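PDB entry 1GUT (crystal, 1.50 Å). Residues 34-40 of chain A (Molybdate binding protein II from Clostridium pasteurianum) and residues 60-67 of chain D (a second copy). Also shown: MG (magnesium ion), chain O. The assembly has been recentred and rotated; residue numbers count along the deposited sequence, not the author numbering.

Chain A, residues 34-40: KITSIIS
Chain D 60-67: KSTDVMIL

How do the two backbones meet? Residues 34-40 of chain A form an extended strand, with phi between -109° and -129° from Lys34(A) to Ile39(A) and psi between 115° and 144° up to Ile38(A), opening to 175° at Ile39(A); Ser40(A) follows at -72°/151°. Against its middle lies a single 3-10 turn, Ser61(D) to Asp63(D), closed by Asp63(D) N to Lys60(D) O at 2.8 Å and Val64(D) N to Ser61(D) O at 3.1 Å; the chain then extends again through Met65(D) to Leu67(D). The register sets the CA of Ser37(A) 4.3 Å from the CA of Ser61(D), and the CA of Ile38(A) 4.8 Å from that of Thr62(D). The two sides together bury 424 Å².

Why does Ser61(D) cover the most surface? Its CA-to-CB bond points toward the strand; its side chain is small (chi1 m), and the backbones lie close here. Its carbonyl O accepts a hydrogen bond from Ile38(A) N at 3.0 Å, nearly straight at 164°, and also receives the CA-H of Ser37(A), CA to O 3.4 Å. In return, Thr36(A) O lies 3.3 Å from Ser61(D) CA in a second CA-H...O contact, and Ser61(D) OG gives that same Thr36(A) O a weak hydrogen bond of 3.4 Å.

What does Ile38(A) add beyond its amide? Buried and in the m,t rotamer, it directs its CA-to-CB bond sideways, yet its CG1 packs 3.8 Å from Ser61(D) CB and its CB lies 4.0 Å from Thr62(D) CG2. Thr62(D), chi1 p, thus offers a methyl to the isoleucine, while its OG1 hydrogen-bonds a water 2.7 Å away that is also a magnesium ligand. Another water donates to both Ile38(A) O, at 2.7 Å, and Thr62(D) O, at 2.8 Å, bridging two carbonyls that could not bond each other. The CA-to-CB bond of Asp63(D) points away from the strand, and its OD1 binds MG at 2.5 Å.

How does Val64(D) extend the contact? Its CA-to-CB bond points toward the strand with chi1 t, placing CG2 3.5 Å from Thr36(A) O and CG1 3.8 Å from Ile35(A) CG2, an apolar branched side chain suited to this buried place. Its carbonyl O accepts the short hydrogen bond from Ser37(A) OG, 2.8 Å, which chi1 t allows; this satisfies a buried hydroxyl beside apolar neighbours. Farther along, Ile39(A), p,t, brings its end nearer the partner, with CD1 4.2 Å from CG1 of Ile66(D), m,m, closing the contact with apolar packing.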

# COMPACT_ATOMS: atom_id res chain seq x y z
N LYS A 34 -8.94 -5.65 -17.81
CA LYS A 34 -9.69 -5.16 -16.66
C LYS A 34 -8.85 -4.72 -15.50
O LYS A 34 -7.81 -5.31 -15.21
CB LYS A 34 -10.65 -6.24 -16.13
CG LYS A 34 -11.54 -6.78 -17.20
CD LYS A 34 -12.57 -7.74 -16.69
CE LYS A 34 -13.45 -8.10 -17.88
NZ LYS A 34 -13.61 -6.91 -18.79
N ILE A 35 -9.32 -3.67 -14.84
CA ILE A 35 -8.68 -3.16 -13.63
C ILE A 35 -9.72 -3.26 -12.54
O ILE A 35 -10.84 -2.82 -12.70
CB ILE A 35 -8.24 -1.68 -13.78
CG1 ILE A 35 -7.08 -1.56 -14.78
CG2 ILE A 35 -7.92 -1.10 -12.37
CD1 ILE A 35 -5.77 -2.09 -14.25
N THR A 36 -9.33 -3.86 -11.41
CA THR A 36 -10.20 -4.04 -10.26
C THR A 36 -9.72 -3.15 -9.12
O THR A 36 -8.52 -3.10 -8.81
CB THR A 36 -10.17 -5.50 -9.82
OG1 THR A 36 -10.63 -6.32 -10.91
CG2 THR A 36 -11.16 -5.78 -8.68
N SER A 37 -10.67 -2.46 -8.51
CA SER A 37 -10.40 -1.53 -7.42
C SER A 37 -11.29 -1.83 -6.24
O SER A 37 -12.47 -2.12 -6.42
CB SER A 37 -10.77 -0.12 -7.91
OG SER A 37 -10.73 0.84 -6.88
N ILE A 38 -10.75 -1.77 -5.03
CA ILE A 38 -11.59 -1.89 -3.83
C ILE A 38 -11.46 -0.56 -3.11
O ILE A 38 -10.36 -0.18 -2.70
CB ILE A 38 -11.21 -3.11 -2.97
CG1 ILE A 38 -11.57 -4.37 -3.73
CG2 ILE A 38 -11.90 -3.07 -1.57
CD1 ILE A 38 -11.09 -5.66 -3.08
N ILE A 39 -12.57 0.18 -3.04
CA ILE A 39 -12.62 1.49 -2.41
C ILE A 39 -13.69 1.50 -1.34
O ILE A 39 -14.39 0.51 -1.15
CB ILE A 39 -12.91 2.61 -3.45
CG1 ILE A 39 -14.22 2.32 -4.18
CG2 ILE A 39 -11.77 2.75 -4.44
CD1 ILE A 39 -14.67 3.41 -5.17
N SER A 40 -13.80 2.60 -0.60
CA SER A 40 -14.84 2.65 0.41
C SER A 40 -16.21 2.79 -0.22
O SER A 40 -16.36 3.37 -1.29
CB SER A 40 -14.61 3.81 1.38
OG SER A 40 -14.93 5.05 0.78
N LYS D 60 -2.45 -4.71 -6.32
CA LYS D 60 -3.57 -5.12 -5.47
C LYS D 60 -4.75 -4.16 -5.69
O LYS D 60 -4.57 -2.93 -5.81
CB LYS D 60 -3.12 -5.05 -4.00
CG LYS D 60 -1.98 -6.07 -3.69
CD LYS D 60 -1.35 -5.86 -2.30
CE LYS D 60 -0.47 -4.64 -2.23
NZ LYS D 60 0.79 -4.78 -3.04
N SER D 61 -5.97 -4.72 -5.66
CA SER D 61 -7.15 -3.90 -5.88
C SER D 61 -7.29 -2.76 -4.86
O SER D 61 -7.80 -1.71 -5.19
CB SER D 61 -8.42 -4.76 -5.83
OG SER D 61 -8.35 -5.81 -6.78
N THR D 62 -6.87 -3.00 -3.61
CA THR D 62 -6.98 -1.97 -2.58
C THR D 62 -6.01 -0.83 -2.83
O THR D 62 -6.06 0.16 -2.10
CB THR D 62 -6.75 -2.53 -1.15
OG1 THR D 62 -5.61 -3.39 -1.18
CG2 THR D 62 -7.90 -3.44 -0.76
N ASP D 63 -5.10 -0.97 -3.81
CA ASP D 63 -4.21 0.14 -4.14
C ASP D 63 -4.68 0.93 -5.34
O ASP D 63 -4.02 1.86 -5.77
CB ASP D 63 -2.78 -0.35 -4.40
CG ASP D 63 -2.06 -0.71 -3.12
OD1 ASP D 63 -2.46 -0.20 -2.03
OD2 ASP D 63 -1.10 -1.48 -3.11
N VAL D 64 -5.83 0.57 -5.90
CA VAL D 64 -6.32 1.30 -7.06
C VAL D 64 -7.35 2.34 -6.63
O VAL D 64 -8.36 1.97 -6.00
CB VAL D 64 -6.96 0.38 -8.11
CG1 VAL D 64 -7.47 1.20 -9.32
CG2 VAL D 64 -5.96 -0.71 -8.56
N MET D 65 -7.06 3.62 -6.88
CA MET D 65 -8.00 4.70 -6.57
C MET D 65 -8.83 4.97 -7.80
O MET D 65 -8.43 4.64 -8.92
CB MET D 65 -7.24 5.96 -6.18
CG MET D 65 -6.54 5.82 -4.85
SD MET D 65 -5.32 7.10 -4.61
CE MET D 65 -4.03 6.58 -5.81
N ILE D 66 -10.01 5.57 -7.61
CA ILE D 66 -10.88 5.91 -8.73
C ILE D 66 -11.00 7.42 -8.79
O ILE D 66 -11.21 8.09 -7.76
CB ILE D 66 -12.27 5.28 -8.52
CG1 ILE D 66 -12.21 3.75 -8.58
CG2 ILE D 66 -13.26 5.84 -9.53
CD1 ILE D 66 -11.83 3.14 -9.96
N LEU D 67 -10.81 7.96 -9.98
CA LEU D 67 -10.94 9.39 -10.23
C LEU D 67 -12.16 9.58 -11.13
O LEU D 67 -12.26 8.97 -12.20
CB LEU D 67 -9.68 9.88 -10.94
CG LEU D 67 -9.74 11.30 -11.50
CD1 LEU D 67 -9.79 12.30 -10.37
CD2 LEU D 67 -8.49 11.48 -12.36
MG MG O . -1.95 -0.69 0.38
O HOH W 1 -8.53 1.03 -1.10
O HOH W 2 -3.14 -2.64 -0.35
O HOH W 3 -4.11 0.23 0.22
O HOH W 4 -0.83 1.43 -0.61
O HOH W 5 -2.91 -1.41 2.53